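Local coordinates for Lmo0812 protein (Listeria monocytogenes serovar 1/2a, PDB 4YF1), which probably acts as an HD-domain pyrophosphohydrolase that removes the 3'-diphosphate from guanosine 3',5'-bis(diphosphate), at residues A61-E66 and E89-S94; D71-A74 and V80-L83; A85-N90 and V118-D123; L93-R98 and K151-G156; E104-G109 and Q155-N160. All blocks are in the same frame, centred on the assembly; numbering follows the deposited sequence. Where two conformers were deposited one is given.

Interaction 1. Residues A61-E66 and E89-S94; sequences AVEDTE and ENKTLS. With NA (sodium ion), chain E.
Glu63 reaches from the last turn of helix 50-64 to Glu89 and Lys91, tying the HD-domain helix that carries His59 and Asp60 to the loop before helix 95-108. From CB, which points at that loop, the chain leaves with CG beside the backbone N (chi1 -67°) and runs on extended. CD stands 3.8 Å from Lys91 NZ. At the tip the two oxygens divide the work. OE1 accepts the backbone N-H of Glu89 at 2.8 Å, a straight bond (167°) that arrives nearly along the C-O direction and brings OE1 up against CB of Glu89; OE1 also lies against CA of Thr88. OE2 forms a longer salt bridge, 3.6 Å, with Lys91 NZ. The lysine is bent at its second and third torsions, which folds its ammonium back to Glu89 OE1 as well (3.1 Å) and places a positive charge between two carboxylates whose OE1 atoms are 4.5 Å apart. Glu89 is held further by Arg98 and Lys99. A type I turn from Asn90 to Leu93 carries Lys91, and Asn90 OD1 takes the backbone N of Thr92 in an Asx turn. Where helix 50-64 ends, Thr65 OG1 donates to Ala61 O, and the sodium ion is bound by Val62 O at 2.2 Å, by Thr65 O at 2.4 Å and by Met67 O.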
# COMPACT_ATOMS: atom_id res chain seq x y z
N ALA A 61 -0.06 2.68 -8.95
CA ALA A 61 1.05 3.62 -8.79
C ALA A 61 2.04 3.48 -9.95
O ALA A 61 2.54 4.48 -10.48
CB ALA A 61 1.76 3.39 -7.47
N VAL A 62 2.31 2.23 -10.34
CA VAL A 62 3.24 1.98 -11.45
C VAL A 62 2.61 2.31 -12.79
O VAL A 62 3.24 2.98 -13.62
CB VAL A 62 3.70 0.51 -11.51
CG1 VAL A 62 4.68 0.31 -12.67
CG2 VAL A 62 4.35 0.13 -10.21
N GLU A 63 1.39 1.82 -13.03
CA GLU A 63 0.71 2.08 -14.31
C GLU A 63 0.24 3.53 -14.53
O GLU A 63 0.30 4.01 -15.67
CB GLU A 63 -0.48 1.12 -14.52
CG GLU A 63 -0.08 -0.34 -14.70
CD GLU A 63 -1.16 -1.19 -15.35
OE1 GLU A 63 -0.81 -2.30 -15.80
OE2 GLU A 63 -2.35 -0.75 -15.46
N ASP A 64 -0.20 4.21 -13.47
CA ASP A 64 -0.78 5.57 -13.62
C ASP A 64 0.14 6.74 -13.26
O ASP A 64 -0.23 7.88 -13.52
CB ASP A 64 -2.11 5.68 -12.85
CG ASP A 64 -3.13 4.62 -13.27
OD1 ASP A 64 -3.05 4.12 -14.42
OD2 ASP A 64 -4.03 4.28 -12.47
N THR A 65 1.29 6.48 -12.65
CA THR A 65 2.22 7.56 -12.29
C THR A 65 3.61 7.24 -12.83
O THR A 65 3.84 6.14 -13.37
CB THR A 65 2.31 7.81 -10.75
OG1 THR A 65 3.25 6.93 -10.13
CG2 THR A 65 0.93 7.69 -10.09
N GLU A 66 4.54 8.17 -12.66
CA GLU A 66 5.91 7.99 -13.15
C GLU A 66 6.73 7.03 -12.29
O GLU A 66 7.86 6.74 -12.64
CB GLU A 66 6.63 9.34 -13.30
CG GLU A 66 6.01 10.27 -14.34
CD GLU A 66 5.94 9.67 -15.75
OE1 GLU A 66 6.69 10.13 -16.63
OE2 GLU A 66 5.15 8.72 -15.97
N GLU A 89 0.98 -3.96 -17.25
CA GLU A 89 0.88 -4.00 -18.71
C GLU A 89 2.04 -3.24 -19.34
O GLU A 89 2.53 -2.28 -18.77
CB GLU A 89 -0.44 -3.36 -19.18
CG GLU A 89 -1.72 -4.10 -18.78
CD GLU A 89 -3.00 -3.44 -19.30
OE1 GLU A 89 -2.97 -2.26 -19.72
OE2 GLU A 89 -4.06 -4.09 -19.25
N ASN A 90 2.48 -3.71 -20.49
CA ASN A 90 3.46 -2.97 -21.27
C ASN A 90 2.60 -2.00 -22.10
O ASN A 90 1.99 -2.40 -23.09
CB ASN A 90 4.27 -3.89 -22.16
CG ASN A 90 5.32 -3.15 -22.97
OD1 ASN A 90 5.08 -2.04 -23.46
ND2 ASN A 90 6.50 -3.76 -23.11
N LYS A 91 2.58 -0.73 -21.68
CA LYS A 91 1.73 0.32 -22.30
C LYS A 91 2.01 0.61 -23.78
O LYS A 91 1.20 1.27 -24.44
CB LYS A 91 1.88 1.64 -21.55
CG LYS A 91 1.70 1.61 -20.03
CD LYS A 91 0.27 1.66 -19.52
CE LYS A 91 -0.52 0.38 -19.72
NZ LYS A 91 -1.68 0.36 -18.78
N THR A 92 3.14 0.14 -24.31
CA THR A 92 3.45 0.36 -25.73
C THR A 92 2.69 -0.60 -26.65
O THR A 92 2.70 -0.41 -27.85
CB THR A 92 4.98 0.24 -26.02
OG1 THR A 92 5.44 -1.10 -25.79
CG2 THR A 92 5.78 1.21 -25.17
N LEU A 93 2.01 -1.59 -26.08
CA LEU A 93 1.28 -2.59 -26.87
C LEU A 93 -0.20 -2.23 -26.98
O LEU A 93 -0.73 -1.51 -26.14
CB LEU A 93 1.40 -3.95 -26.20
CG LEU A 93 2.84 -4.43 -25.98
CD1 LEU A 93 2.90 -5.75 -25.22
CD2 LEU A 93 3.60 -4.52 -27.29
N SER A 94 -0.85 -2.74 -28.02
CA SER A 94 -2.29 -2.45 -28.23
C SER A 94 -3.12 -3.05 -27.08
O SER A 94 -2.65 -3.96 -26.35
CB SER A 94 -2.76 -3.04 -29.55
OG SER A 94 -2.87 -4.45 -29.48
NA NA E . 5.04 4.25 -14.11

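Interaction 2. Residues D71-A74 and V80-L83; sequences DIRA and VADL
Arg73 lays its side chain over Ala81 and ends on Asp82, one residue further along helix 78-87. The arginine is extended from CG to NE, with CG turned to the side of its own backbone N (chi1 -73°). This course brings CG to 3.2 Å from Ala81 CB, a tight approach, and sets the same methyl against one face of the guanidinium, over its centre and 3.5 Å from the plane. With one face on the methyl, the group uses its edge for charge: NH2 (2.7 Å) and NH1 (2.9 Å) both donate to Asp82 OD1, which lies in the guanidinium plane. The grip is thus end-on but converges on a single oxygen, and the carboxylate is turned 51° from the guanidinium. NH2 meets OD1 nearly along its C-O bond, whereas NH1 comes in from above the carboxylate plane. Asp69 and Asp78 add salt bridges to the same arginine, so its rotation is fixed from several sides. Ile72, the residue before, sends CG2, the branch opposite its backbone N, to CA of Ala81 at 3.7 Å and to CG1 of Val80 at 4.1 Å. Ile72 and Val80 also rest on helix 50-64. Ala81, touched by both the arginine and Ile72, with an ion pair at the rim, joins two consecutive helices, 69-76 and 78-87, linked by a short turn in the HD domain.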
# COMPACT_ATOMS: atom_id res chain seq x y z
N ASP A 71 12.00 1.95 -8.74
CA ASP A 71 11.57 2.65 -7.51
C ASP A 71 10.97 1.64 -6.52
O ASP A 71 11.29 1.67 -5.33
CB ASP A 71 10.54 3.73 -7.80
CG ASP A 71 11.07 4.85 -8.68
OD1 ASP A 71 12.25 5.23 -8.52
OD2 ASP A 71 10.29 5.38 -9.50
N ILE A 72 10.11 0.74 -7.00
CA ILE A 72 9.52 -0.27 -6.10
C ILE A 72 10.59 -1.18 -5.49
O ILE A 72 10.53 -1.47 -4.30
CB ILE A 72 8.43 -1.10 -6.80
CG1 ILE A 72 7.28 -0.17 -7.20
CG2 ILE A 72 7.89 -2.20 -5.86
CD1 ILE A 72 6.14 -0.86 -7.87
N ARG A 73 11.55 -1.63 -6.30
CA ARG A 73 12.62 -2.50 -5.80
C ARG A 73 13.44 -1.84 -4.74
O ARG A 73 13.76 -2.47 -3.75
CB ARG A 73 13.59 -2.96 -6.91
CG ARG A 73 12.97 -3.98 -7.81
CD ARG A 73 13.83 -4.45 -8.97
NE ARG A 73 12.87 -5.08 -9.85
CZ ARG A 73 12.35 -6.30 -9.67
NH1 ARG A 73 12.78 -7.11 -8.70
NH2 ARG A 73 11.40 -6.72 -10.50
N ALA A 74 13.81 -0.58 -4.97
CA ALA A 74 14.64 0.18 -4.02
C ALA A 74 13.96 0.39 -2.67
O ALA A 74 14.61 0.28 -1.65
CB ALA A 74 15.01 1.54 -4.61
N VAL A 80 8.16 -7.87 -3.57
CA VAL A 80 7.03 -7.01 -3.92
C VAL A 80 7.17 -6.51 -5.38
O VAL A 80 6.19 -6.53 -6.15
CB VAL A 80 6.92 -5.84 -2.93
CG1 VAL A 80 5.94 -4.78 -3.40
CG2 VAL A 80 6.54 -6.37 -1.56
N ALA A 81 8.38 -6.10 -5.78
CA ALA A 81 8.61 -5.60 -7.14
C ALA A 81 8.23 -6.66 -8.18
O ALA A 81 7.56 -6.36 -9.16
CB ALA A 81 10.03 -5.15 -7.33
N ASP A 82 8.61 -7.91 -7.91
CA ASP A 82 8.28 -9.02 -8.81
C ASP A 82 6.81 -9.33 -8.87
O ASP A 82 6.29 -9.68 -9.94
CB ASP A 82 9.05 -10.28 -8.44
CG ASP A 82 10.54 -10.17 -8.76
OD1 ASP A 82 10.94 -9.23 -9.49
OD2 ASP A 82 11.31 -11.03 -8.25
N LEU A 83 6.13 -9.23 -7.74
CA LEU A 83 4.69 -9.48 -7.73
C LEU A 83 3.99 -8.37 -8.57
O LEU A 83 3.12 -8.66 -9.39
CB LEU A 83 4.15 -9.55 -6.29
CG LEU A 83 4.50 -10.85 -5.53
CD1 LEU A 83 4.19 -10.71 -4.05
CD2 LEU A 83 3.74 -12.02 -6.13

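Interaction 3. Residues A85-N90 and V118-D123; sequences ASHTEN and VADKLD
His87 of segment 85-90 meets Asp120 and Lys121 of helix 111-132 near the centre of the chain. The hydrogen bond comes first. NE2 of His87 donates to OD2 of Asp120 at 3.2 Å, fairly straight at 166°. The oxygen lies close to the ring plane, but the histidine comes at the carboxylate from well above its plane, and the two flat groups are turned 65° against each other. CG of His87 lies opposite the backbone N (chi1 173°), which carries the ring out across the gap between the segments, whose nearest CA atoms, those of His87 and Asp120, are 9.6 Å apart. The histidine was modelled in two positions, and this account holds for one of them. The ionic part lies on a single helix: Lys121, folded at its second and third torsions, curls back so that NZ pairs with OD2 of its neighbour Asp120 at 3.0 Å, nearly along the C-O bond. The same ammonium also lies close to the imidazole edge, Lys121 NZ 3.2 Å from His87 CE1. Thr102 and Ile117 also touch the His87 side chain. On the far oxygen, Asp120 OD1 is hydrogen-bonded to NE2 of His35. His35, His59, Asp60 and Asp120 together resemble the H...HD...D signature of metal-dependent HD phosphohydrolases, yet no metal is bound to them here. Both oxygens of Asp120 are engaged by protein donors, OD1 by one and OD2 by two, in a site that in relatives would probably hold a cation.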
# COMPACT_ATOMS: atom_id res chain seq x y z
N ALA A 85 5.33 -6.50 -11.00
CA ALA A 85 5.68 -6.67 -12.41
C ALA A 85 4.89 -7.78 -13.06
O ALA A 85 4.64 -7.70 -14.27
CB ALA A 85 7.17 -6.93 -12.58
N SER A 86 4.49 -8.80 -12.30
CA SER A 86 3.75 -9.91 -12.89
C SER A 86 2.42 -9.49 -13.55
O SER A 86 2.01 -10.13 -14.52
CB SER A 86 3.48 -11.02 -11.87
OG SER A 86 2.46 -10.69 -10.93
N HIS A 87 1.79 -8.42 -13.09
CA HIS A 87 0.49 -7.97 -13.66
C HIS A 87 0.50 -6.59 -14.34
O HIS A 87 -0.55 -6.10 -14.75
CB HIS A 87 -0.58 -8.00 -12.57
CG HIS A 87 -1.90 -7.41 -12.98
ND1 HIS A 87 -2.36 -7.47 -14.28
CD2 HIS A 87 -2.90 -6.87 -12.25
CE1 HIS A 87 -3.56 -6.92 -14.34
NE2 HIS A 87 -3.92 -6.56 -13.12
N THR A 88 1.67 -6.00 -14.48
CA THR A 88 1.80 -4.65 -15.06
C THR A 88 1.76 -4.81 -16.58
O THR A 88 2.43 -5.67 -17.12
CB THR A 88 3.14 -3.98 -14.68
OG1 THR A 88 3.22 -3.82 -13.25
CG2 THR A 88 3.29 -2.60 -15.33
N GLU A 89 0.98 -3.96 -17.25
CA GLU A 89 0.88 -4.00 -18.71
C GLU A 89 2.04 -3.24 -19.34
O GLU A 89 2.53 -2.28 -18.77
CB GLU A 89 -0.44 -3.36 -19.18
CG GLU A 89 -1.72 -4.10 -18.78
CD GLU A 89 -3.00 -3.44 -19.30
OE1 GLU A 89 -2.97 -2.26 -19.72
OE2 GLU A 89 -4.06 -4.09 -19.25
N ASN A 90 2.48 -3.71 -20.49
CA ASN A 90 3.46 -2.97 -21.27
C ASN A 90 2.60 -2.00 -22.10
O ASN A 90 1.99 -2.40 -23.09
CB ASN A 90 4.27 -3.89 -22.16
CG ASN A 90 5.32 -3.15 -22.97
OD1 ASN A 90 5.08 -2.04 -23.46
ND2 ASN A 90 6.50 -3.76 -23.11
N VAL A 118 -7.20 -11.08 -10.47
CA VAL A 118 -8.65 -11.18 -10.23
C VAL A 118 -9.15 -10.08 -9.26
O VAL A 118 -10.19 -9.47 -9.53
CB VAL A 118 -9.07 -12.57 -9.79
CG1 VAL A 118 -10.54 -12.65 -9.54
CG2 VAL A 118 -8.64 -13.64 -10.78
N ALA A 119 -8.40 -9.78 -8.20
CA ALA A 119 -8.79 -8.73 -7.27
C ALA A 119 -8.91 -7.37 -7.96
O ALA A 119 -9.84 -6.60 -7.71
CB ALA A 119 -7.82 -8.65 -6.11
N ASP A 120 -7.94 -7.08 -8.82
CA ASP A 120 -7.95 -5.85 -9.59
C ASP A 120 -9.21 -5.79 -10.48
O ASP A 120 -9.90 -4.77 -10.51
CB ASP A 120 -6.71 -5.80 -10.48
CG ASP A 120 -6.71 -4.59 -11.44
OD1 ASP A 120 -6.79 -3.45 -10.96
OD2 ASP A 120 -6.58 -4.79 -12.65
N LYS A 121 -9.52 -6.88 -11.16
CA LYS A 121 -10.74 -6.92 -12.04
C LYS A 121 -12.03 -6.88 -11.28
O LYS A 121 -13.01 -6.34 -11.76
CB LYS A 121 -10.75 -8.15 -12.93
CG LYS A 121 -10.04 -7.93 -14.23
CD LYS A 121 -8.59 -7.64 -14.03
CE LYS A 121 -8.14 -6.62 -15.04
NZ LYS A 121 -6.65 -6.61 -15.02
N LEU A 122 -12.03 -7.52 -10.13
CA LEU A 122 -13.22 -7.52 -9.28
C LEU A 122 -13.60 -6.13 -8.82
O LEU A 122 -14.76 -5.75 -8.95
CB LEU A 122 -13.01 -8.46 -8.05
CG LEU A 122 -14.13 -8.52 -7.01
CD1 LEU A 122 -15.50 -8.82 -7.58
CD2 LEU A 122 -13.81 -9.52 -5.89
N ASP A 123 -12.65 -5.35 -8.31
CA ASP A 123 -13.00 -4.00 -7.89
C ASP A 123 -13.49 -3.17 -9.10
O ASP A 123 -14.42 -2.38 -8.95
CB ASP A 123 -11.85 -3.29 -7.21
CG ASP A 123 -12.27 -1.92 -6.68
OD1 ASP A 123 -13.14 -1.85 -5.77
OD2 ASP A 123 -11.71 -0.93 -7.15

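Interaction 4. Residues L93-R98 and K151-G156; sequences LSWEER and KWYNQG
Trp95, in the first turn of helix 95-108, meets Trp152 and Tyr153 of helix 147-160. The aromatic contacts make up most of this junction. The two indoles slide past each other in opposite directions and touch through their six-membered rings, CZ3 of Trp95 lying 3.9 Å from CZ3 of Trp152 and at the edge of the Trp152 ring. CH2 of Trp95 meets CB of Tyr153, also at 3.9 Å. The rings of Trp95 and Tyr153 are inclined at 73° with centroids 5.7 Å apart, an oblique pairing. CG of Trp95 lies opposite the backbone N, and this chi1 of -170° brings the end of the ring to helix 147-160. The Glu96 carbonyl oxygen, O, lies 3.8 Å from Trp152 CH2. Side-chain hydrogen bonds are found within segment 93-98. Ser94 is the N-cap of helix 95-108, its OG accepting from Glu97 N at 3.3 Å, and Arg98 NE returns to Leu93 O at 2.9 Å from above that carbonyl plane. Lys99 makes a cation-pi contact with Trp95 and also touches the side chains of Trp152 and Tyr153, while Leu149 and Gln150 border the tryptophan. The helices of this all-helical domain thus meet here mainly through carbon surfaces, and with no hydrogen bond between the two segments, ring shape rather than bond direction sets how they fit.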
# COMPACT_ATOMS: atom_id res chain seq x y z
N LEU A 93 2.01 -1.59 -26.08
CA LEU A 93 1.28 -2.59 -26.87
C LEU A 93 -0.20 -2.23 -26.98
O LEU A 93 -0.73 -1.51 -26.14
CB LEU A 93 1.40 -3.95 -26.20
CG LEU A 93 2.84 -4.43 -25.98
CD1 LEU A 93 2.90 -5.75 -25.22
CD2 LEU A 93 3.60 -4.52 -27.29
N SER A 94 -0.85 -2.74 -28.02
CA SER A 94 -2.29 -2.45 -28.23
C SER A 94 -3.12 -3.05 -27.08
O SER A 94 -2.65 -3.96 -26.35
CB SER A 94 -2.76 -3.04 -29.55
OG SER A 94 -2.87 -4.45 -29.48
N TRP A 95 -4.34 -2.55 -26.90
CA TRP A 95 -5.25 -3.02 -25.86
C TRP A 95 -5.49 -4.51 -26.00
O TRP A 95 -5.31 -5.27 -25.03
CB TRP A 95 -6.58 -2.26 -25.93
CG TRP A 95 -7.57 -2.46 -24.74
CD1 TRP A 95 -7.74 -1.63 -23.65
CD2 TRP A 95 -8.55 -3.48 -24.61
NE1 TRP A 95 -8.78 -2.07 -22.88
CE2 TRP A 95 -9.27 -3.22 -23.43
CE3 TRP A 95 -8.87 -4.62 -25.36
CZ2 TRP A 95 -10.31 -4.07 -22.98
CZ3 TRP A 95 -9.91 -5.45 -24.93
CH2 TRP A 95 -10.62 -5.17 -23.77
N GLU A 96 -5.80 -4.96 -27.21
CA GLU A 96 -6.03 -6.40 -27.43
C GLU A 96 -4.79 -7.27 -27.02
O GLU A 96 -4.95 -8.36 -26.45
CB GLU A 96 -6.38 -6.65 -28.87
CG GLU A 96 -7.80 -6.23 -29.22
CD GLU A 96 -8.00 -6.21 -30.72
OE1 GLU A 96 -7.36 -5.38 -31.39
OE2 GLU A 96 -8.77 -7.05 -31.22
N GLU A 97 -3.60 -6.78 -27.31
CA GLU A 97 -2.39 -7.54 -27.00
C GLU A 97 -2.15 -7.53 -25.49
O GLU A 97 -1.82 -8.56 -24.91
CB GLU A 97 -1.18 -7.04 -27.82
CG GLU A 97 -1.32 -7.40 -29.31
CD GLU A 97 -0.13 -6.99 -30.19
OE1 GLU A 97 0.95 -6.59 -29.68
OE2 GLU A 97 -0.29 -7.06 -31.43
N ARG A 98 -2.31 -6.37 -24.85
CA ARG A 98 -2.11 -6.26 -23.38
C ARG A 98 -3.07 -7.18 -22.65
O ARG A 98 -2.74 -7.88 -21.71
CB ARG A 98 -2.33 -4.81 -22.92
CG ARG A 98 -1.24 -3.85 -23.39
CD ARG A 98 -1.41 -2.43 -22.88
NE ARG A 98 -2.32 -1.61 -23.71
CZ ARG A 98 -3.45 -1.01 -23.32
NH1 ARG A 98 -4.13 -0.28 -24.20
NH2 ARG A 98 -3.91 -1.09 -22.08
N LYS A 151 -16.37 -7.93 -23.02
CA LYS A 151 -16.89 -9.26 -22.73
C LYS A 151 -15.84 -10.34 -22.93
O LYS A 151 -15.64 -11.21 -22.03
CB LYS A 151 -18.06 -9.55 -23.62
CG LYS A 151 -18.68 -10.93 -23.47
CD LYS A 151 -20.05 -10.87 -24.15
CE LYS A 151 -20.78 -12.20 -24.17
NZ LYS A 151 -20.31 -13.08 -25.26
N TRP A 152 -15.13 -10.26 -24.07
CA TRP A 152 -14.08 -11.22 -24.38
C TRP A 152 -13.03 -11.23 -23.27
O TRP A 152 -12.58 -12.29 -22.86
CB TRP A 152 -13.42 -10.90 -25.73
CG TRP A 152 -12.06 -11.52 -25.92
CD1 TRP A 152 -11.77 -12.81 -26.30
CD2 TRP A 152 -10.80 -10.87 -25.72
NE1 TRP A 152 -10.40 -12.98 -26.35
CE2 TRP A 152 -9.79 -11.80 -25.99
CE3 TRP A 152 -10.44 -9.58 -25.33
CZ2 TRP A 152 -8.45 -11.49 -25.89
CZ3 TRP A 152 -9.09 -9.25 -25.24
CH2 TRP A 152 -8.11 -10.21 -25.53
N TYR A 153 -12.66 -10.05 -22.81
CA TYR A 153 -11.61 -9.89 -21.79
C TYR A 153 -11.99 -10.48 -20.42
O TYR A 153 -11.27 -11.34 -19.87
CB TYR A 153 -11.25 -8.40 -21.67
CG TYR A 153 -10.26 -8.06 -20.59
CD1 TYR A 153 -9.15 -8.86 -20.38
CD2 TYR A 153 -10.38 -6.88 -19.84
CE1 TYR A 153 -8.23 -8.55 -19.41
CE2 TYR A 153 -9.43 -6.55 -18.86
CZ TYR A 153 -8.37 -7.39 -18.66
OH TYR A 153 -7.37 -7.09 -17.73
N ASN A 154 -13.13 -10.05 -19.90
CA ASN A 154 -13.62 -10.49 -18.59
C ASN A 154 -13.98 -11.97 -18.58
O ASN A 154 -13.63 -12.71 -17.61
CB ASN A 154 -14.75 -9.57 -18.13
CG ASN A 154 -14.24 -8.19 -17.76
OD1 ASN A 154 -14.35 -7.20 -18.53
ND2 ASN A 154 -13.63 -8.12 -16.63
N GLN A 155 -14.57 -12.45 -19.68
CA GLN A 155 -14.85 -13.89 -19.79
C GLN A 155 -13.53 -14.66 -19.83
O GLN A 155 -13.41 -15.76 -19.21
CB GLN A 155 -15.74 -14.21 -20.99
CG GLN A 155 -17.15 -13.83 -20.68
CD GLN A 155 -18.12 -14.19 -21.79
OE1 GLN A 155 -17.74 -14.51 -22.92
NE2 GLN A 155 -19.36 -14.19 -21.44
N GLY A 156 -12.52 -14.08 -20.50
CA GLY A 156 -11.19 -14.71 -20.54
C GLY A 156 -10.56 -14.89 -19.14
O GLY A 156 -9.99 -15.96 -18.83

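Interaction 5. Residues E104-G109 and Q155-N160; sequences EQVRTG and QGIKNN
A side-by-side pair of helical segments, 104-108 and 155-160, of the all-helical HD-type fold is joined by Arg107 and Asn160, with Val106 and Ile157 packed beside them. Asn160 is turned toward its partner, and OD1 accepts NE of Arg107 at 2.8 Å and, more weakly, NH1 at 3.2 Å. The oxygen sits at the guanidinium edge, slightly off its plane, while NE approaches from above the amide plane; the two flat groups stand 74° apart. A bend at the third torsion of Arg107 swings NE and NH1 round to the same oxygen, and the side chains run side by side in one direction. The amide is held flat from its other end: ND2 donates to Gly156 O of its own helix at 2.8 Å, in the carbonyl plane and on a lone pair. Over these short segments the axes are inclined by only 11° and approach to 8.7 Å, a nearly parallel pairing within the HD fold, where both helices also pack on neighbours: Val106 on Ile117 and Val118 of helix 111-132, Ile157 on Tyr177 of helix 172-184. Val106 has CG1 in the crowded position between backbone N and carbonyl carbon (chi1 89°), which aims this methyl at CB of Asn160 (3.9 Å) and CD1 of Ile157 (4.0 Å). Lys114 NZ donates hydrogen bonds to the carbonyl oxygens of Val106 and Arg107 near the end of helix 95-108.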
# COMPACT_ATOMS: atom_id res chain seq x y z
N GLU A 104 -3.27 -14.89 -20.41
CA GLU A 104 -2.27 -15.95 -20.33
C GLU A 104 -1.67 -15.99 -18.90
O GLU A 104 -1.43 -17.08 -18.35
CB GLU A 104 -1.13 -15.78 -21.38
CG GLU A 104 0.02 -16.81 -21.25
CD GLU A 104 1.23 -16.58 -22.18
OE1 GLU A 104 1.28 -15.56 -22.91
OE2 GLU A 104 2.13 -17.44 -22.21
N GLN A 105 -1.41 -14.81 -18.34
CA GLN A 105 -0.83 -14.73 -16.99
C GLN A 105 -1.80 -15.25 -15.90
O GLN A 105 -1.36 -15.97 -14.95
CB GLN A 105 -0.35 -13.32 -16.73
CG GLN A 105 0.21 -13.05 -15.36
CD GLN A 105 1.54 -13.69 -15.15
OE1 GLN A 105 2.15 -14.27 -16.06
NE2 GLN A 105 2.03 -13.55 -13.95
N VAL A 106 -3.10 -14.95 -16.03
CA VAL A 106 -4.07 -15.44 -15.06
C VAL A 106 -4.24 -16.94 -15.23
O VAL A 106 -4.52 -17.65 -14.24
CB VAL A 106 -5.41 -14.68 -15.07
CG1 VAL A 106 -6.38 -15.30 -16.06
CG2 VAL A 106 -6.06 -14.68 -13.67
N ARG A 107 -3.93 -17.47 -16.42
CA ARG A 107 -4.02 -18.92 -16.59
C ARG A 107 -2.83 -19.66 -15.94
O ARG A 107 -3.03 -20.65 -15.26
CB ARG A 107 -4.04 -19.29 -18.05
CG ARG A 107 -4.11 -20.78 -18.35
CD ARG A 107 -3.89 -21.08 -19.83
NE ARG A 107 -4.85 -20.37 -20.65
CZ ARG A 107 -4.60 -19.52 -21.64
NH1 ARG A 107 -5.64 -18.97 -22.24
NH2 ARG A 107 -3.37 -19.27 -22.11
N THR A 108 -1.63 -19.17 -16.22
CA THR A 108 -0.38 -19.86 -15.86
C THR A 108 0.32 -19.36 -14.62
O THR A 108 1.24 -20.04 -14.14
CB THR A 108 0.65 -19.73 -17.01
OG1 THR A 108 0.93 -18.33 -17.23
CG2 THR A 108 0.10 -20.35 -18.29
N GLY A 109 -0.08 -18.22 -14.07
CA GLY A 109 0.63 -17.70 -12.87
C GLY A 109 0.40 -18.56 -11.65
O GLY A 109 -0.41 -19.49 -11.69
N GLN A 155 -14.57 -12.45 -19.68
CA GLN A 155 -14.85 -13.89 -19.79
C GLN A 155 -13.53 -14.66 -19.83
O GLN A 155 -13.41 -15.76 -19.21
CB GLN A 155 -15.74 -14.21 -20.99
CG GLN A 155 -17.15 -13.83 -20.68
CD GLN A 155 -18.12 -14.19 -21.79
OE1 GLN A 155 -17.74 -14.51 -22.92
NE2 GLN A 155 -19.36 -14.19 -21.44
N GLY A 156 -12.52 -14.08 -20.50
CA GLY A 156 -11.19 -14.71 -20.54
C GLY A 156 -10.56 -14.89 -19.14
O GLY A 156 -9.99 -15.96 -18.83
N ILE A 157 -10.64 -13.85 -18.30
CA ILE A 157 -10.12 -13.92 -16.93
C ILE A 157 -10.94 -14.97 -16.18
O ILE A 157 -10.39 -15.92 -15.60
CB ILE A 157 -10.21 -12.57 -16.18
CG1 ILE A 157 -9.37 -11.46 -16.88
CG2 ILE A 157 -9.74 -12.74 -14.72
CD1 ILE A 157 -7.92 -11.80 -17.10
N LYS A 158 -12.27 -14.83 -16.22
CA LYS A 158 -13.15 -15.76 -15.54
C LYS A 158 -12.90 -17.22 -15.92
O LYS A 158 -12.80 -18.10 -15.04
CB LYS A 158 -14.62 -15.37 -15.69
CG LYS A 158 -15.59 -16.47 -15.30
CD LYS A 158 -17.00 -16.07 -15.66
CE LYS A 158 -17.87 -17.28 -15.92
NZ LYS A 158 -17.44 -18.01 -17.16
N ASN A 159 -12.74 -17.50 -17.21
CA ASN A 159 -12.54 -18.88 -17.67
C ASN A 159 -11.13 -19.44 -17.53
O ASN A 159 -10.93 -20.61 -17.77
CB ASN A 159 -13.01 -19.02 -19.12
CG ASN A 159 -14.51 -18.85 -19.23
OD1 ASN A 159 -15.22 -19.14 -18.27
ND2 ASN A 159 -14.99 -18.33 -20.34
N ASN A 160 -10.18 -18.61 -17.13
CA ASN A 160 -8.79 -19.07 -16.99
C ASN A 160 -8.24 -18.95 -15.57
O ASN A 160 -7.28 -19.67 -15.23
CB ASN A 160 -7.91 -18.32 -17.99
CG ASN A 160 -8.08 -18.84 -19.40
OD1 ASN A 160 -7.51 -19.87 -19.76
ND2 ASN A 160 -8.88 -18.15 -20.21

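Overall arrangement
Interaction 3 lies nearest the middle of the chain, about 4 Å from its centre, and contains Asp120 of the putative HD site. Interaction 1 approaches that site from the surface, its centre about 11 Å from interaction 3, and continues into interaction 4 through the salt bridge of Glu89 OE1 with Arg98 NH2 (2.8 Å). Interactions 3 and 4 also touch through Lys121 and Tyr153. Interactions 4 and 5 use the same two helices, centres about 11 Å apart, and Val118, in segment 118-123, packs on Val106 and Ile157 of interaction 5. Interaction 2 is peripheral, nested within the loop closed by interaction 1 and touching it through Ile72 and Val62, with the Ile72 side chain about 8 Å from the sodium ion.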